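Local coordinates for putative periplasmic protein (Wolinella succinogenes, PDB 3KN3) that probably serves as a periplasmic binding protein, of the LysR substrate-binding-domain kind, that can hold glutathione in the cleft between its lobes, at residues 16-21 with 81-86; 64-69 with 204-209. All coordinates share one frame; numbering follows the deposited sequence.

Contact 1: residues 16-21 with 81-86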
loop_
_atom_site.group_PDB
_atom_site.type_symbol
_atom_site.label_atom_id
_atom_site.label_comp_id
_atom_site.label_asym_id
_atom_site.label_seq_id
_atom_site.Cartn_x
_atom_site.Cartn_y
_atom_site.Cartn_z
ATOM N N ASP A 16 6.506 1.904 7.928
ATOM C CA ASP A 16 7.026 1.376 9.174
ATOM C C ASP A 16 5.929 0.745 10.023
ATOM O O ASP A 16 6.155 -0.285 10.660
ATOM C CB ASP A 16 7.708 2.480 9.959
ATOM C CG ASP A 16 8.365 1.964 11.218
ATOM O OD1 ASP A 16 8.771 0.777 11.233
ATOM O OD2 ASP A 16 8.471 2.741 12.190
ATOM N N ASN A 17 4.741 1.355 10.008
ATOM C CA ASN A 17 3.623 0.932 10.858
ATOM C C ASN A 17 2.938 -0.356 10.460
ATOM O O ASN A 17 2.252 -0.972 11.266
ATOM C CB ASN A 17 2.584 2.037 10.960
ATOM C CG ASN A 17 3.086 3.197 11.743
ATOM O OD1 ASN A 17 4.045 3.067 12.513
ATOM N ND2 ASN A 17 2.465 4.351 11.551
ATOM N N THR A 18 3.124 -0.749 9.209
ATOM C CA THR A 18 2.653 -2.028 8.722
ATOM C C THR A 18 3.439 -3.212 9.323
ATOM O O THR A 18 2.956 -4.354 9.332
ATOM C CB THR A 18 2.765 -2.088 7.189
ATOM O OG1 THR A 18 4.133 -2.299 6.811
ATOM C CG2 THR A 18 2.251 -0.782 6.568
ATOM N N GLY A 19 4.644 -2.947 9.828
ATOM C CA GLY A 19 5.486 -4.026 10.301
ATOM C C GLY A 19 6.234 -4.801 9.222
ATOM O O GLY A 19 7.059 -5.656 9.545
ATOM N N LEU A 20 5.970 -4.512 7.950
ATOM C CA LEU A 20 6.694 -5.169 6.857
ATOM C C LEU A 20 8.213 -5.244 7.136
ATOM O O LEU A 20 8.829 -6.295 6.983
ATOM C CB LEU A 20 6.435 -4.448 5.534
ATOM C CG LEU A 20 7.069 -5.003 4.248
ATOM C CD1 LEU A 20 6.805 -6.500 4.103
ATOM C CD2 LEU A 20 6.573 -4.231 3.023
ATOM N N LEU A 21 8.807 -4.131 7.549
ATOM C CA LEU A 21 10.255 -4.074 7.725
ATOM C C LEU A 21 10.740 -4.987 8.842
ATOM O O LEU A 21 11.813 -5.592 8.742
ATOM C CB LEU A 21 10.710 -2.645 8.009
ATOM C CG LEU A 21 10.610 -1.745 6.783
ATOM C CD1 LEU A 21 10.799 -0.307 7.164
ATOM C CD2 LEU A 21 11.649 -2.180 5.784
ATOM N N VAL A 81 7.506 -4.501 -3.700
ATOM C CA VAL A 81 7.216 -5.566 -2.755
ATOM C C VAL A 81 5.726 -5.521 -2.455
ATOM O O VAL A 81 5.211 -4.519 -1.975
ATOM C CB VAL A 81 7.988 -5.396 -1.439
ATOM C CG1 VAL A 81 7.595 -6.490 -0.434
ATOM C CG2 VAL A 81 9.487 -5.375 -1.696
HETATM N N MSE A 82 5.023 -6.599 -2.748
HETATM C CA MSE A 82 3.581 -6.537 -2.648
HETATM C C MSE A 82 3.157 -6.981 -1.271
HETATM O O MSE A 82 3.684 -7.955 -0.739
HETATM C CB MSE A 82 2.929 -7.394 -3.714
HETATM C CG MSE A 82 2.820 -8.833 -3.324
HETATM SE SE MSE A 82 1.135 -9.554 -3.958
HETATM C CE MSE A 82 1.413 -9.323 -5.869
ATOM N N TYR A 83 2.208 -6.262 -0.681
ATOM C CA TYR A 83 1.885 -6.499 0.717
ATOM C C TYR A 83 0.683 -5.686 1.133
ATOM O O TYR A 83 0.509 -4.545 0.691
ATOM C CB TYR A 83 3.080 -6.107 1.580
ATOM C CG TYR A 83 2.978 -6.502 3.030
ATOM C CD1 TYR A 83 3.087 -7.832 3.418
ATOM C CD2 TYR A 83 2.820 -5.546 4.022
ATOM C CE1 TYR A 83 3.012 -8.200 4.755
ATOM C CE2 TYR A 83 2.741 -5.903 5.361
ATOM C CZ TYR A 83 2.837 -7.230 5.725
ATOM O OH TYR A 83 2.767 -7.584 7.063
ATOM N N ASN A 84 -0.139 -6.268 1.996
ATOM C CA ASN A 84 -1.239 -5.529 2.598
ATOM C C ASN A 84 -2.201 -5.043 1.522
ATOM O O ASN A 84 -2.445 -3.841 1.391
ATOM C CB ASN A 84 -0.679 -4.341 3.385
ATOM C CG ASN A 84 -1.730 -3.632 4.222
ATOM O OD1 ASN A 84 -2.767 -4.210 4.580
ATOM N ND2 ASN A 84 -1.451 -2.368 4.566
ATOM N N ASP A 85 -2.728 -5.989 0.755
ATOM C CA ASP A 85 -3.642 -5.694 -0.345
ATOM C C ASP A 85 -4.892 -4.963 0.121
ATOM O O ASP A 85 -5.305 -5.093 1.271
ATOM C CB ASP A 85 -4.064 -6.993 -1.040
ATOM C CG ASP A 85 -4.757 -7.966 -0.090
ATOM O OD1 ASP A 85 -4.309 -8.096 1.073
ATOM O OD2 ASP A 85 -5.748 -8.607 -0.509
ATOM N N PHE A 86 -5.498 -4.204 -0.784
ATOM C CA PHE A 86 -6.759 -3.526 -0.499
ATOM C C PHE A 86 -7.983 -4.434 -0.702
ATOM O O PHE A 86 -8.022 -5.269 -1.611
ATOM C CB PHE A 86 -6.904 -2.276 -1.368
ATOM C CG PHE A 86 -5.804 -1.267 -1.180
ATOM C CD1 PHE A 86 -4.709 -1.242 -2.040
ATOM C CD2 PHE A 86 -5.866 -0.332 -0.150
ATOM C CE1 PHE A 86 -3.696 -0.300 -1.880
ATOM C CE2 PHE A 86 -4.854 0.602 0.022
ATOM C CZ PHE A 86 -3.765 0.619 -0.847
#

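Contact 2: residues 64-69 with 204-209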
loop_
_atom_site.group_PDB
_atom_site.type_symbol
_atom_site.label_atom_id
_atom_site.label_comp_id
_atom_site.label_asym_id
_atom_site.label_seq_id
_atom_site.Cartn_x
_atom_site.Cartn_y
_atom_site.Cartn_z
ATOM N N LYS A 64 3.442 7.637 -7.962
ATOM C CA LYS A 64 3.579 8.912 -8.666
ATOM C C LYS A 64 5.010 9.431 -8.560
ATOM O O LYS A 64 5.743 9.482 -9.554
ATOM C CB LYS A 64 2.605 9.953 -8.099
ATOM C CG LYS A 64 1.118 9.594 -8.252
ATOM C CD LYS A 64 0.202 10.741 -7.788
ATOM C CE LYS A 64 -1.268 10.495 -8.159
ATOM N NZ LYS A 64 -2.148 11.673 -7.878
ATOM N N VAL A 65 5.405 9.797 -7.341
ATOM C CA VAL A 65 6.711 10.394 -7.108
ATOM C C VAL A 65 7.862 9.413 -7.250
ATOM O O VAL A 65 8.959 9.815 -7.621
ATOM C CB VAL A 65 6.798 11.091 -5.730
ATOM C CG1 VAL A 65 6.159 12.472 -5.795
ATOM C CG2 VAL A 65 6.158 10.235 -4.662
ATOM N N GLU A 66 7.621 8.136 -6.953
ATOM C CA GLU A 66 8.646 7.120 -7.165
ATOM C C GLU A 66 9.158 7.223 -8.594
ATOM O O GLU A 66 10.365 7.201 -8.849
ATOM C CB GLU A 66 8.089 5.719 -6.923
ATOM C CG GLU A 66 7.669 5.447 -5.495
ATOM C CD GLU A 66 7.034 4.084 -5.354
ATOM O OE1 GLU A 66 7.234 3.266 -6.278
ATOM O OE2 GLU A 66 6.337 3.830 -4.341
ATOM N N LEU A 67 8.223 7.365 -9.529
ATOM C CA LEU A 67 8.573 7.450 -10.944
ATOM C C LEU A 67 9.329 8.744 -11.284
ATOM O O LEU A 67 10.306 8.719 -12.023
ATOM C CB LEU A 67 7.328 7.266 -11.813
ATOM C CG LEU A 67 6.559 5.966 -11.536
ATOM C CD1 LEU A 67 5.866 5.467 -12.799
ATOM C CD2 LEU A 67 7.461 4.865 -10.968
ATOM N N GLU A 68 8.872 9.862 -10.729
ATOM C CA GLU A 68 9.605 11.123 -10.793
ATOM C C GLU A 68 11.036 10.912 -10.357
ATOM O O GLU A 68 11.984 11.335 -11.023
ATOM C CB GLU A 68 8.996 12.113 -9.809
ATOM C CG GLU A 68 7.564 12.424 -10.054
ATOM C CD GLU A 68 7.420 13.727 -10.770
ATOM O OE1 GLU A 68 6.287 14.048 -11.189
ATOM O OE2 GLU A 68 8.451 14.427 -10.912
ATOM N N TYR A 69 11.159 10.276 -9.196
ATOM C CA TYR A 69 12.426 10.034 -8.539
ATOM C C TYR A 69 13.407 9.348 -9.478
ATOM O O TYR A 69 14.516 9.837 -9.683
ATOM C CB TYR A 69 12.184 9.158 -7.314
ATOM C CG TYR A 69 13.239 9.231 -6.238
ATOM C CD1 TYR A 69 13.456 10.409 -5.537
ATOM C CD2 TYR A 69 13.989 8.108 -5.893
ATOM C CE1 TYR A 69 14.394 10.479 -4.539
ATOM C CE2 TYR A 69 14.930 8.165 -4.904
ATOM C CZ TYR A 69 15.133 9.357 -4.224
ATOM O OH TYR A 69 16.070 9.432 -3.221
ATOM N N SER A 204 7.694 0.249 -2.782
ATOM C CA SER A 204 8.840 0.214 -3.675
ATOM C C SER A 204 10.158 0.465 -2.973
ATOM O O SER A 204 10.279 1.416 -2.205
ATOM C CB SER A 204 8.677 1.260 -4.770
ATOM O OG SER A 204 7.555 0.971 -5.567
ATOM N N ILE A 205 11.140 -0.391 -3.253
ATOM C CA ILE A 205 12.508 -0.183 -2.816
ATOM C C ILE A 205 13.253 0.375 -3.996
ATOM O O ILE A 205 13.112 -0.125 -5.104
ATOM C CB ILE A 205 13.190 -1.497 -2.422
ATOM C CG1 ILE A 205 12.384 -2.210 -1.350
ATOM C CG2 ILE A 205 14.600 -1.247 -1.886
ATOM C CD1 ILE A 205 12.881 -3.594 -1.079
HETATM N N MSE A 206 14.024 1.429 -3.773
HETATM C CA MSE A 206 14.939 1.922 -4.794
HETATM C C MSE A 206 16.309 2.142 -4.180
HETATM O O MSE A 206 16.423 2.560 -3.023
HETATM C CB MSE A 206 14.444 3.230 -5.405
HETATM C CG MSE A 206 13.151 3.091 -6.185
HETATM SE SE MSE A 206 12.334 4.831 -6.561
HETATM C CE MSE A 206 10.927 4.291 -7.781
ATOM N N ALA A 207 17.341 1.866 -4.961
ATOM C CA ALA A 207 18.702 2.111 -4.539
ATOM C C ALA A 207 19.065 3.547 -4.800
ATOM O O ALA A 207 18.615 4.159 -5.763
ATOM C CB ALA A 207 19.670 1.196 -5.259
ATOM N N VAL A 208 19.888 4.082 -3.918
ATOM C CA VAL A 208 20.423 5.396 -4.125
ATOM C C VAL A 208 21.410 5.321 -5.290
ATOM O O VAL A 208 22.280 4.458 -5.325
ATOM C CB VAL A 208 21.050 5.944 -2.799
ATOM C CG1 VAL A 208 22.146 6.954 -3.073
ATOM C CG2 VAL A 208 19.959 6.548 -1.936
ATOM N N ASN A 209 21.252 6.216 -6.254
ATOM C CA ASN A 209 22.117 6.237 -7.423
ATOM C C ASN A 209 23.588 6.455 -7.084
ATOM O O ASN A 209 23.965 7.531 -6.639
ATOM C CB ASN A 209 21.661 7.327 -8.382
ATOM C CG ASN A 209 22.335 7.225 -9.729
ATOM O OD1 ASN A 209 23.260 6.432 -9.912
ATOM N ND2 ASN A 209 21.875 8.028 -10.684
#

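Contact 1: residues 16-21 with 81-86
Apolar packing carries this contact, and its centre is a CH-pi interaction between Leu20 and Tyr83. Leu20 CD1 stands 3.9 Å from the centroid of the Tyr83 ring, only 9° off the normal, so the methyl sits over the middle of one face. Both side chains have CG anti to the backbone N and run past each other in opposite directions, and the ring of Tyr83, swung out along its anti torsion, brings CE2 to 4.0 Å from Leu20 CB. The other branch, Leu20 CD2, reaches Val81 CG1 at 4.3 Å; a branched leucine can thus serve ring and strand together. With alanine in place of Tyr83, Leu20 CD1 would probably lose its seat over the aromatic ring, and Phe240 one of its neighbours.

In the periplasmic binding protein fold the two lobes are joined by crossover segments, and residues 83-85 form one, passing from strand 78-82 of one sheet to strand 86-90 of the other. Thr18 and Leu20 pack against the start of this connection.

Thr18 OG1 accepts from Leu20 N at 3.1 Å, an ST turn, and bonds to Thr15 O, so the hydroxyl is held from two sides as it lies 4.1 Å from Tyr83 CE2. Gly19, with phi 79°, is the first residue to leave helical angles and holds the N-cap position of helix 20-32; a CB there would collide with the carbonyl O of Thr18. Asn84 touches Thr18 CG2 through ND2 at 4.5 Å, while its OD1 takes the backbone N of Gly174 in the other lobe.

Contact 2: residues 64-69 with 204-209
Glu66 reaches from the helix to the strand with an extended chain: CG lies anti to the carbonyl carbon (chi1 -65°), and the rest runs straight out to the carboxylate. There Ser204 OG, itself turned beside its own backbone N, donates to Glu66 OE1 across a modelled 2.4 Å. That bond is very short, and OE1 is less surely placed because it also comes too close to Ser204 CB in the model. The buried carboxylate has further partners, a salt bridge from OE1 to Arg78 NE and a hydrogen bond from Ala62 N to OE2, which would probably favour its charged form. Glutamate suits the site because it spans the gap, and serine because it is a small donor.

Helix 63-72 follows strand 57-60 in a beta-alpha unit of the periplasmic binding protein fold and packs on the sheet in which strand 202-208 runs antiparallel to 57-60. Hence the segments 64-69 and 204-208 point almost the same way, their axes 15° apart and 10.5 Å from each other at closest approach. The strand alternates: Ser204 and Met206 face this helix, Ile205 and Ala207 helix 218-229.

Met206, a selenomethionine, is extended beyond CG and presses its tip against the backbone and CB of Glu66. Its CE comes within 3.3 Å of Glu66 CB and 3.2 Å of Glu66 O, a tight fit that an unbranched chain can make. One atom back, SE lies 3.7 Å from Tyr69 CD2 and 5.0 Å from the ring centroid, an oblique Met-aromatic contact. Tyr69 has CG roughly anti to its backbone N (chi1 -158°), so its ring slides past Met206 in the opposite direction, and its OH bonds to Leu47 O on the neighbouring helix.

In the fold
Contact 2 lies within one lobe; contact 1 starts in that lobe and runs out along the connection to the other. Their centres are about 17 Å apart, and they meet on neighbouring antiparallel strands, 78-82 and 202-208, where Val81 CG2 lies 3.9 Å from Ile205 CD1. Both come close to the glutathione site, which holds no glutathione in this chain. In contact 1 the Asn84 side chain is about 4 Å from those of the site residues Tyr203 and Asn201; in contact 2 the Glu66 side chain is about 5 Å from that of His61. Tyr203, directly before Ser204, ties them further: its backbone pairs with Val81, and its side chain touches Thr18 and Asn84.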